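PDB 7A9J: Cfl from Pectobacterium brasiliense, which probably activates carboxylic acids with ATP and binds an ethyl-indenone carboxylic acid in its pocket. Local coordinates for residues A[352-366]-A[409-421]. The protein carries 1 engineered substitution. Residues are numbered along the deposited sequence; the frame is centred on the assembly and turned at random.
Engineered in segment 409-421: G416 (natural residue Arg).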
loop_
_atom_site.group_PDB
_atom_site.type_symbol
_atom_site.label_atom_id
_atom_site.label_comp_id
_atom_site.label_asym_id
_atom_site.label_seq_id
_atom_site.Cartn_x
_atom_site.Cartn_y
_atom_site.Cartn_z
ATOM N N ILE A 352 -9.622 8.017 17.696
ATOM C CA ILE A 352 -8.943 9.311 17.883
ATOM C C ILE A 352 -9.677 10.347 17.048
ATOM O O ILE A 352 -9.755 10.191 15.820
ATOM C CB ILE A 352 -7.470 9.214 17.437
ATOM C CG1 ILE A 352 -6.764 7.987 18.074
ATOM C CG2 ILE A 352 -6.763 10.533 17.768
ATOM C CD1 ILE A 352 -6.842 8.017 19.530
ATOM N N ASN A 353 -10.204 11.368 17.716
ATOM C CA ASN A 353 -11.033 12.376 17.032
ATOM C C ASN A 353 -10.185 13.225 16.088
ATOM O O ASN A 353 -10.636 13.520 14.982
ATOM C CB ASN A 353 -11.830 13.203 18.043
ATOM C CG ASN A 353 -12.941 12.348 18.689
ATOM O OD1 ASN A 353 -13.931 11.980 18.027
ATOM N ND2 ASN A 353 -12.726 11.942 19.938
ATOM N N GLU A 354 -8.905 13.507 16.451
ATOM C CA GLU A 354 -7.997 14.274 15.572
ATOM C C GLU A 354 -7.419 13.390 14.459
ATOM O O GLU A 354 -7.182 12.207 14.662
ATOM C CB GLU A 354 -6.822 14.820 16.368
ATOM C CG GLU A 354 -7.213 15.644 17.654
ATOM C CD GLU A 354 -7.027 14.815 18.979
ATOM O OE1 GLU A 354 -6.457 15.407 19.925
ATOM O OE2 GLU A 354 -7.429 13.595 19.088
ATOM N N PRO A 355 -7.099 13.953 13.296
ATOM C CA PRO A 355 -6.337 13.189 12.306
ATOM C C PRO A 355 -5.039 12.648 12.879
ATOM O O PRO A 355 -4.277 13.350 13.545
ATOM C CB PRO A 355 -6.081 14.212 11.186
ATOM C CG PRO A 355 -7.172 15.190 11.347
ATOM C CD PRO A 355 -7.252 15.371 12.873
ATOM N N SER A 356 -4.847 11.358 12.710
ATOM C CA SER A 356 -3.682 10.723 13.285
ATOM C C SER A 356 -3.229 9.522 12.460
ATOM O O SER A 356 -3.971 8.916 11.671
ATOM C CB SER A 356 -3.956 10.320 14.766
ATOM O OG SER A 356 -4.894 9.263 14.790
ATOM N N ILE A 357 -1.949 9.240 12.575
ATOM C CA ILE A 357 -1.429 8.073 11.888
ATOM C C ILE A 357 -1.007 6.940 12.791
ATOM O O ILE A 357 -0.639 5.847 12.266
ATOM C CB ILE A 357 -0.276 8.404 10.939
ATOM C CG1 ILE A 357 0.883 9.044 11.715
ATOM C CG2 ILE A 357 -0.817 9.240 9.781
ATOM C CD1 ILE A 357 2.034 9.387 10.790
ATOM N N GLY A 358 -1.086 7.078 14.092
ATOM C CA GLY A 358 -0.819 5.897 14.883
ATOM C C GLY A 358 0.559 5.878 15.532
ATOM O O GLY A 358 1.198 6.930 15.750
ATOM N N TRP A 359 1.051 4.683 15.807
ATOM C CA TRP A 359 2.204 4.486 16.639
ATOM C C TRP A 359 3.340 3.848 15.853
ATOM O O TRP A 359 3.105 2.874 15.124
ATOM C CB TRP A 359 1.860 3.578 17.835
ATOM C CG TRP A 359 0.984 4.212 18.855
ATOM C CD1 TRP A 359 1.411 4.835 20.008
ATOM C CD2 TRP A 359 -0.458 4.423 18.796
ATOM N NE1 TRP A 359 0.344 5.345 20.686
ATOM C CE2 TRP A 359 -0.808 5.098 19.984
ATOM C CE3 TRP A 359 -1.476 4.011 17.914
ATOM C CZ2 TRP A 359 -2.140 5.470 20.289
ATOM C CZ3 TRP A 359 -2.794 4.373 18.204
ATOM C CH2 TRP A 359 -3.102 5.126 19.378
ATOM N N PRO A 360 4.590 4.205 16.146
ATOM C CA PRO A 360 5.718 3.468 15.530
ATOM C C PRO A 360 5.689 2.001 15.917
ATOM O O PRO A 360 5.447 1.628 17.069
ATOM C CB PRO A 360 6.969 4.161 16.116
ATOM C CG PRO A 360 6.452 5.623 16.365
ATOM C CD PRO A 360 5.041 5.391 16.914
ATOM N N LEU A 361 5.966 1.170 14.925
ATOM C CA LEU A 361 6.075 -0.253 15.131
ATOM C C LEU A 361 7.341 -0.594 15.904
ATOM O O LEU A 361 8.230 0.243 16.072
ATOM C CB LEU A 361 6.028 -0.889 13.761
ATOM C CG LEU A 361 4.599 -0.867 13.196
ATOM C CD1 LEU A 361 4.636 -1.282 11.664
ATOM C CD2 LEU A 361 3.610 -1.732 13.996
ATOM N N PRO A 362 7.481 -1.852 16.361
ATOM C CA PRO A 362 8.675 -2.206 17.158
ATOM C C PRO A 362 9.972 -1.994 16.391
ATOM O O PRO A 362 10.076 -2.307 15.204
ATOM C CB PRO A 362 8.451 -3.685 17.519
ATOM C CG PRO A 362 6.951 -3.861 17.465
ATOM C CD PRO A 362 6.498 -2.965 16.312
ATOM N N GLY A 363 10.932 -1.350 17.079
ATOM C CA GLY A 363 12.224 -1.032 16.505
ATOM C C GLY A 363 12.250 0.220 15.654
ATOM O O GLY A 363 13.332 0.651 15.248
ATOM N N VAL A 364 11.095 0.770 15.299
ATOM C CA VAL A 364 11.060 1.977 14.485
ATOM C C VAL A 364 11.451 3.173 15.358
ATOM O O VAL A 364 10.978 3.316 16.501
ATOM C CB VAL A 364 9.660 2.157 13.858
ATOM C CG1 VAL A 364 9.523 3.498 13.112
ATOM C CG2 VAL A 364 9.370 1.004 12.870
ATOM N N GLU A 365 12.377 3.991 14.858
ATOM C CA GLU A 365 12.790 5.209 15.548
ATOM C C GLU A 365 12.229 6.407 14.819
ATOM O O GLU A 365 12.251 6.441 13.590
ATOM C CB GLU A 365 14.318 5.330 15.585
ATOM C CG GLU A 365 15.055 4.044 16.021
ATOM C CD GLU A 365 16.523 4.134 15.645
ATOM O OE1 GLU A 365 17.247 4.901 16.335
ATOM O OE2 GLU A 365 16.931 3.520 14.637
ATOM N N ILE A 366 11.761 7.412 15.564
ATOM C CA ILE A 366 11.275 8.598 14.870
ATOM C C ILE A 366 11.958 9.798 15.466
ATOM O O ILE A 366 12.413 9.768 16.617
ATOM C CB ILE A 366 9.736 8.774 14.925
ATOM C CG1 ILE A 366 9.254 8.998 16.345
ATOM C CG2 ILE A 366 8.978 7.561 14.258
ATOM C CD1 ILE A 366 8.106 9.903 16.358
ATOM N N LEU A 409 4.083 16.510 8.440
ATOM C CA LEU A 409 4.140 17.190 9.733
ATOM C C LEU A 409 3.365 16.392 10.774
ATOM O O LEU A 409 2.277 15.894 10.494
ATOM C CB LEU A 409 3.508 18.541 9.610
ATOM C CG LEU A 409 4.225 19.472 8.636
ATOM C CD1 LEU A 409 3.557 20.846 8.641
ATOM C CD2 LEU A 409 5.660 19.626 9.119
ATOM N N VAL A 410 3.905 16.296 11.976
ATOM C CA VAL A 410 3.247 15.534 13.039
ATOM C C VAL A 410 3.487 16.234 14.375
ATOM O O VAL A 410 4.316 17.147 14.521
ATOM C CB VAL A 410 3.728 14.075 13.160
ATOM C CG1 VAL A 410 3.390 13.250 11.898
ATOM C CG2 VAL A 410 5.233 14.057 13.495
ATOM N N ARG A 411 2.746 15.756 15.377
ATOM C CA ARG A 411 2.973 16.082 16.764
ATOM C C ARG A 411 2.800 14.784 17.515
ATOM O O ARG A 411 1.904 14.011 17.184
ATOM C CB ARG A 411 1.963 17.116 17.299
ATOM C CG ARG A 411 2.080 17.313 18.771
ATOM C CD ARG A 411 1.117 18.390 19.244
ATOM N NE ARG A 411 -0.294 18.031 19.025
ATOM C CZ ARG A 411 -1.077 18.668 18.148
ATOM N NH1 ARG A 411 -0.588 19.646 17.389
ATOM N NH2 ARG A 411 -2.353 18.338 18.043
ATOM N N GLN A 412 3.669 14.508 18.478
ATOM C CA GLN A 412 3.586 13.221 19.152
ATOM C C GLN A 412 2.897 13.455 20.491
ATOM O O GLN A 412 3.283 14.336 21.237
ATOM C CB GLN A 412 4.968 12.623 19.333
ATOM C CG GLN A 412 5.000 11.214 19.914
ATOM C CD GLN A 412 6.417 10.947 20.338
ATOM O OE1 GLN A 412 7.126 10.213 19.691
ATOM N NE2 GLN A 412 6.869 11.647 21.381
ATOM N N GLU A 413 1.854 12.679 20.767
ATOM C CA GLU A 413 1.136 12.844 22.033
ATOM C C GLU A 413 1.862 12.067 23.132
ATOM O O GLU A 413 2.775 11.256 22.882
ATOM C CB GLU A 413 -0.309 12.314 21.902
ATOM C CG GLU A 413 -1.142 13.020 20.800
ATOM C CD GLU A 413 -2.144 13.995 21.372
ATOM O OE1 GLU A 413 -3.353 13.723 21.213
ATOM O OE2 GLU A 413 -1.733 15.009 21.996
ATOM N N ASN A 414 1.379 12.274 24.351
ATOM C CA ASN A 414 1.943 11.624 25.522
ATOM C C ASN A 414 1.955 10.119 25.420
ATOM O O ASN A 414 2.905 9.484 25.867
ATOM C CB ASN A 414 1.161 12.074 26.737
ATOM C CG ASN A 414 1.540 13.513 27.136
ATOM O OD1 ASN A 414 2.694 13.922 26.929
ATOM N ND2 ASN A 414 0.582 14.290 27.652
ATOM N N ASN A 415 0.994 9.524 24.718
ATOM C CA ASN A 415 0.950 8.085 24.651
ATOM C C ASN A 415 1.681 7.545 23.409
ATOM O O ASN A 415 1.526 6.388 23.039
ATOM C CB ASN A 415 -0.506 7.679 24.689
ATOM C CG ASN A 415 -1.263 8.120 23.468
ATOM O OD1 ASN A 415 -0.719 8.798 22.606
ATOM N ND2 ASN A 415 -2.527 7.724 23.375
ATOM N N GLY A 416 2.404 8.429 22.686
ATOM C CA GLY A 416 3.104 8.005 21.486
ATOM C C GLY A 416 2.384 8.208 20.175
ATOM O O GLY A 416 2.996 8.032 19.113
ATOM N N ASN A 417 1.080 8.464 20.201
ATOM C CA ASN A 417 0.325 8.595 18.961
ATOM C C ASN A 417 0.809 9.818 18.163
ATOM O O ASN A 417 1.088 10.864 18.732
ATOM C CB ASN A 417 -1.169 8.740 19.272
ATOM C CG ASN A 417 -2.029 8.702 18.028
ATOM O OD1 ASN A 417 -1.637 8.172 17.001
ATOM N ND2 ASN A 417 -3.220 9.305 18.117
ATOM N N LEU A 418 0.962 9.620 16.835
ATOM C CA LEU A 418 1.421 10.710 15.958
ATOM C C LEU A 418 0.191 11.376 15.382
ATOM O O LEU A 418 -0.497 10.851 14.520
ATOM C CB LEU A 418 2.326 10.149 14.868
ATOM C CG LEU A 418 3.583 9.606 15.580
ATOM C CD1 LEU A 418 4.340 8.820 14.525
ATOM C CD2 LEU A 418 4.493 10.810 16.077
ATOM N N ILE A 419 -0.125 12.537 15.920
ATOM C CA ILE A 419 -1.128 13.388 15.306
ATOM C C ILE A 419 -0.639 13.874 13.956
ATOM O O ILE A 419 0.505 14.333 13.804
ATOM C CB ILE A 419 -1.423 14.561 16.261
ATOM C CG1 ILE A 419 -2.041 14.089 17.551
ATOM C CG2 ILE A 419 -2.296 15.550 15.562
ATOM C CD1 ILE A 419 -3.175 13.041 17.492
ATOM N N PHE A 420 -1.509 13.865 12.977
ATOM C CA PHE A 420 -1.110 14.164 11.612
ATOM C C PHE A 420 -1.526 15.581 11.260
ATOM O O PHE A 420 -2.700 15.941 11.375
ATOM C CB PHE A 420 -1.711 13.144 10.630
ATOM C CG PHE A 420 -1.212 13.303 9.234
ATOM C CD1 PHE A 420 0.026 12.774 8.888
ATOM C CD2 PHE A 420 -2.020 13.834 8.255
ATOM C CE1 PHE A 420 0.474 12.873 7.587
ATOM C CE2 PHE A 420 -1.565 13.935 6.939
ATOM C CZ PHE A 420 -0.324 13.481 6.628
ATOM N N LEU A 421 -0.548 16.383 10.872
ATOM C CA LEU A 421 -0.803 17.789 10.599
ATOM C C LEU A 421 -0.726 18.082 9.115
ATOM O O LEU A 421 -0.748 19.271 8.699
ATOM C CB LEU A 421 0.186 18.677 11.379
ATOM C CG LEU A 421 0.065 18.389 12.871
ATOM C CD1 LEU A 421 1.068 19.200 13.629
ATOM C CD2 LEU A 421 -1.329 18.796 13.289
#
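Strands 356-360 and 418-421 run antiparallel, their axes 4.5 Å apart at closest approach, joined by backbone bonds from F420 N to P355 O, I357 N to L418 O and L418 N to G358 O. S356 and I419 form a non-hydrogen-bonded pair. W359 reaches across to the turn at 413-416. W359 NE1 donates to N415 O (2.8 Å), which lies in the indole plane at the ring edge; the donor sits above the N415 carbonyl plane. N417 CB packs over one indole face, 3.6 Å from W359 CZ2, with amide and ring planes 20° apart. N417 CG is anti to its backbone N (chi1 -173°), which carries the amide along the ring toward 356-358. There OD1 takes a weak, bent bond from G358 N. N415 OD1 accepts from N417 N, an Asx turn. The type I turn E413-G416, with engineered G416 (natural Arg) as its last residue, links strands 408-412 and 418-423 as a beta hairpin, which strand 356-360 borders. Strand 342-346 flanks 356-360 on its other edge. I357 CG1 packs on L418 CB (3.6 Å) and I357 CG2 approaches F420 CD1 obliquely. I366 CD1 meets L418 CD2 tip to tip (3.7 Å); L378 also touches I357 and I366.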